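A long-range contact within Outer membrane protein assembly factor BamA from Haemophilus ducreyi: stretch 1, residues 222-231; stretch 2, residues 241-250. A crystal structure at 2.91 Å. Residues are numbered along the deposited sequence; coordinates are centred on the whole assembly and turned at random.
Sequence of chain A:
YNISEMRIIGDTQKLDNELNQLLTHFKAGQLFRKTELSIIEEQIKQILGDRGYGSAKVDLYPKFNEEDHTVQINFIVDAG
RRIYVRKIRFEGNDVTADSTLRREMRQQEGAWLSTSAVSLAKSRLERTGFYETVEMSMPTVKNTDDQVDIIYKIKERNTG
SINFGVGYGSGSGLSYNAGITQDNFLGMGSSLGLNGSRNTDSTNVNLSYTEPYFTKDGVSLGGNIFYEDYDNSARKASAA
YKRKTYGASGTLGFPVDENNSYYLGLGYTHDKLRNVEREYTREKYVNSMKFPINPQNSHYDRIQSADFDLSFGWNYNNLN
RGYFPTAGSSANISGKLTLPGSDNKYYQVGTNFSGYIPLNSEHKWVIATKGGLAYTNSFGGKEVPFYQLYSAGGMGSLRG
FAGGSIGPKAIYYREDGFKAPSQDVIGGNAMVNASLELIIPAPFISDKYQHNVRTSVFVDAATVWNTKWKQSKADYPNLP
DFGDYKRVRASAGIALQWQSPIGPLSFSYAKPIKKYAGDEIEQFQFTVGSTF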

# COMPACT_ATOMS: atom_id res chain seq x y z
N GLY A 222 11.76 8.33 4.14
CA GLY A 222 12.31 7.38 3.20
C GLY A 222 13.37 8.00 2.32
O GLY A 222 13.22 9.11 1.80
N GLY A 223 14.48 7.29 2.14
CA GLY A 223 15.48 7.69 1.18
C GLY A 223 15.62 6.65 0.10
O GLY A 223 15.49 5.45 0.37
N ASN A 224 15.86 7.09 -1.13
CA ASN A 224 15.99 6.15 -2.20
C ASN A 224 16.99 6.65 -3.20
O ASN A 224 16.98 7.83 -3.52
N ILE A 225 17.86 5.77 -3.68
CA ILE A 225 18.78 6.08 -4.75
C ILE A 225 18.62 4.96 -5.74
O ILE A 225 18.60 3.79 -5.37
N PHE A 226 18.53 5.30 -7.02
CA PHE A 226 18.13 4.31 -7.99
C PHE A 226 18.70 4.57 -9.36
O PHE A 226 18.99 5.71 -9.74
N TYR A 227 18.79 3.48 -10.11
CA TYR A 227 19.21 3.52 -11.49
C TYR A 227 18.19 2.69 -12.29
O TYR A 227 17.78 1.61 -11.87
N GLU A 228 17.73 3.21 -13.42
CA GLU A 228 16.87 2.43 -14.29
C GLU A 228 17.44 2.47 -15.69
O GLU A 228 17.82 3.53 -16.18
N ASP A 229 17.53 1.30 -16.31
CA ASP A 229 17.92 1.20 -17.71
C ASP A 229 16.74 0.72 -18.53
O ASP A 229 16.50 -0.48 -18.62
N TYR A 230 16.01 1.67 -19.12
CA TYR A 230 14.79 1.41 -19.92
C TYR A 230 15.10 1.24 -21.40
O TYR A 230 15.92 1.97 -21.97
N ASP A 231 14.46 0.25 -22.01
CA ASP A 231 14.64 -0.01 -23.43
C ASP A 231 13.43 -0.73 -23.98
O ASP A 231 13.16 -1.87 -23.65
N TYR A 241 12.32 4.12 -27.68
CA TYR A 241 13.40 5.01 -27.30
C TYR A 241 14.21 4.27 -26.26
O TYR A 241 13.76 3.24 -25.76
N LYS A 242 15.41 4.75 -25.96
CA LYS A 242 16.17 4.21 -24.83
C LYS A 242 16.41 5.29 -23.79
O LYS A 242 16.83 6.39 -24.13
N ARG A 243 16.11 4.97 -22.54
CA ARG A 243 16.28 5.92 -21.44
C ARG A 243 17.09 5.31 -20.32
O ARG A 243 16.84 4.20 -19.88
N LYS A 244 18.08 6.06 -19.86
CA LYS A 244 18.91 5.60 -18.77
C LYS A 244 18.72 6.66 -17.72
O LYS A 244 18.89 7.85 -17.98
N THR A 245 18.29 6.26 -16.53
CA THR A 245 18.16 7.30 -15.54
C THR A 245 18.68 6.93 -14.18
O THR A 245 18.58 5.79 -13.75
N TYR A 246 19.26 7.93 -13.52
CA TYR A 246 19.67 7.81 -12.14
C TYR A 246 18.99 8.94 -11.38
O TYR A 246 18.69 9.98 -11.95
N GLY A 247 18.77 8.73 -10.09
CA GLY A 247 18.20 9.77 -9.28
C GLY A 247 18.30 9.41 -7.81
O GLY A 247 18.84 8.36 -7.47
N ALA A 248 17.78 10.26 -6.95
CA ALA A 248 17.81 10.02 -5.52
C ALA A 248 16.73 10.87 -4.88
O ALA A 248 16.39 11.92 -5.40
N SER A 249 16.20 10.44 -3.75
CA SER A 249 15.01 11.12 -3.29
C SER A 249 14.65 10.85 -1.86
O SER A 249 14.76 9.73 -1.38
N GLY A 250 14.17 11.88 -1.19
CA GLY A 250 13.71 11.73 0.17
C GLY A 250 12.24 12.00 0.21
O GLY A 250 11.78 12.99 -0.35

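Stretch 1 and residues 242-250 of stretch 2 are neighbouring antiparallel strands, paired from Gly223 with Gly250 to Asp231 with Lys242. Side chains therefore alternate between the two faces of the sheet and meet their partners side by side.

Eight backbone hydrogen bonds join the strands, two in each of four hydrogen-bonded pairs. Asn224 N donates to Ser249 O (2.9 Å), and Ser249 N donates to Asn224 O (2.7 Å). Phe226 with Gly247, Glu228 with Thr245, and Tyr230 with Arg243 repeat the pattern, each N donating to the partner's O.

One face carries Asn224, Phe226, Glu228, Tyr230, Arg243, Thr245 and Ser249. Its main polar contact is a salt bridge. Glu228 is extended (chi1 t, chi2 t), and Arg243 is t, t, p over its first three chi angles. Arg243 NH1 donates to Glu228 OE2 at 2.4 Å, a very short distance. OE2 lies at the edge of the guanidinium, near its plane. Glu228 OE1 is hydrogen-bonded elsewhere in the structure, so both carboxylate oxygens have partners.

The Arg243 guanidinium also lies flat on the Tyr230 ring, with planes at 15°. Tyr230 has chi1 t, and its OH is hydrogen-bonded just outside the stretches. Tyr241, with chi1 p, starts away from stretch 1, but its end returns to the Tyr230 ring. Tyr230 CE2 is 3.3 Å from Tyr241 OH. The rings meet obliquely, and no hydrogen bond links them.

Phe226 adopts chi1 p, which lays its ring over Gly247. Gly247 CA makes a CH-pi contact with the ring face, 4.0 Å from the centroid of the Phe226 ring. A CB on Gly247 would clash with Phe226 CZ. Phe226 CE2 is 3.9 Å from Thr245 OG1. Asn224 (chi1 t) and Ser249 (chi1 p) are adjacent, Asn224 CB lying 3.9 Å from Ser249 OG. Asn224 ND2 is satisfied elsewhere in the structure.

The other face carries Ile225, Tyr227, Asp229, Asp231, Lys242, Lys244, Tyr246 and Ala248. Tyr227 (chi1 t) and Tyr246 (chi1 -33°, between wells) have nearly parallel rings that are slid apart and barely overlap. Tyr227 CD1 is 3.4 Å from Tyr246 CE2. Tyr227 OH reaches Lys244 CE at 3.3 Å, contacting carbon rather than the amine. Ile225 CG1 packs on Ala248 CB at 4.2 Å.

The charged residues on this face form no salt bridge across the strands. Asp229 OD1 is 3.9 Å from Lys244 CG. Asp231 OD2 is 4.5 Å from Lys242 NZ, beyond salt-bridge range, while Asp231 OD1 is hydrogen-bonded just outside the stretches.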

# COMPACT_ATOMS: atom_id res chain seq x y z
CB ASN A 224 14.64 5.91 -2.85
CG ASN A 224 14.62 4.70 -3.77
OD1 ASN A 224 14.59 4.84 -5.00
ND2 ASN A 224 14.65 3.51 -3.19
CB ILE A 225 20.22 5.99 -4.29
CG1 ILE A 225 20.45 6.86 -3.05
CG2 ILE A 225 21.18 6.35 -5.43
CD1 ILE A 225 21.82 6.59 -2.42
CB PHE A 226 16.60 4.28 -8.11
CG PHE A 226 16.01 5.56 -8.62
CD1 PHE A 226 15.68 6.59 -7.74
CD2 PHE A 226 15.80 5.75 -9.99
CE1 PHE A 226 15.15 7.79 -8.21
CE2 PHE A 226 15.27 6.95 -10.46
CZ PHE A 226 14.95 7.97 -9.57
CB TYR A 227 20.63 2.97 -11.57
CG TYR A 227 21.09 2.47 -12.92
CD1 TYR A 227 21.17 3.33 -14.01
CD2 TYR A 227 21.48 1.16 -13.09
CE1 TYR A 227 21.60 2.88 -15.24
CE2 TYR A 227 21.91 0.70 -14.32
CZ TYR A 227 21.98 1.56 -15.39
OH TYR A 227 22.42 1.11 -16.62
CB GLU A 228 15.43 2.95 -14.30
CG GLU A 228 14.55 2.24 -15.37
CD GLU A 228 13.10 2.72 -15.41
OE1 GLU A 228 12.19 1.87 -15.54
OE2 GLU A 228 12.86 3.94 -15.33
CB ASP A 229 19.09 0.23 -17.88
CG ASP A 229 19.69 0.29 -19.26
OD1 ASP A 229 19.68 1.38 -19.87
OD2 ASP A 229 20.17 -0.76 -19.76
CB TYR A 230 13.82 2.57 -19.77
CG TYR A 230 12.48 2.37 -20.40
CD1 TYR A 230 11.53 1.57 -19.79
CD2 TYR A 230 12.13 3.00 -21.58
CE1 TYR A 230 10.27 1.37 -20.36
CE2 TYR A 230 10.86 2.83 -22.16
CZ TYR A 230 9.94 2.01 -21.54
OH TYR A 230 8.69 1.80 -22.07
CB ASP A 231 15.89 -0.82 -23.72
CG ASP A 231 16.08 -1.09 -25.21
OD1 ASP A 231 15.16 -0.81 -26.01
OD2 ASP A 231 17.17 -1.61 -25.57
CB TYR A 241 12.86 6.34 -26.76
CG TYR A 241 11.98 6.21 -25.53
CD1 TYR A 241 12.54 6.19 -24.25
CD2 TYR A 241 10.60 6.11 -25.64
CE1 TYR A 241 11.75 6.07 -23.13
CE2 TYR A 241 9.80 5.99 -24.52
CZ TYR A 241 10.38 5.98 -23.27
OH TYR A 241 9.59 5.86 -22.15
CB LYS A 242 17.47 3.58 -25.30
CG LYS A 242 17.26 2.25 -26.02
CD LYS A 242 18.37 1.97 -27.04
CE LYS A 242 17.93 0.96 -28.08
NZ LYS A 242 19.06 0.63 -28.99
CB ARG A 243 14.93 6.37 -20.89
CG ARG A 243 15.03 7.60 -20.00
CD ARG A 243 13.77 7.79 -19.19
NE ARG A 243 13.53 6.67 -18.29
CZ ARG A 243 12.48 5.86 -18.34
NH1 ARG A 243 12.38 4.87 -17.46
NH2 ARG A 243 11.53 6.02 -19.26
CB LYS A 244 20.38 5.56 -19.21
CG LYS A 244 21.29 4.66 -18.40
CD LYS A 244 22.66 4.57 -19.09
CE LYS A 244 23.60 3.54 -18.45
NZ LYS A 244 24.90 3.45 -19.17
CB THR A 245 16.75 7.88 -15.45
OG1 THR A 245 16.36 7.91 -14.07
CG2 THR A 245 15.77 7.08 -16.25
CB TYR A 246 21.17 7.98 -11.99
CG TYR A 246 22.03 7.48 -13.12
CD1 TYR A 246 22.27 8.26 -14.25
CD2 TYR A 246 22.68 6.26 -13.02
CE1 TYR A 246 23.12 7.83 -15.27
CE2 TYR A 246 23.53 5.81 -14.04
CZ TYR A 246 23.74 6.59 -15.16
OH TYR A 246 24.58 6.13 -16.17
CB ALA A 248 19.16 10.38 -4.97
CB SER A 249 13.83 10.68 -4.14
OG SER A 249 13.31 9.47 -3.63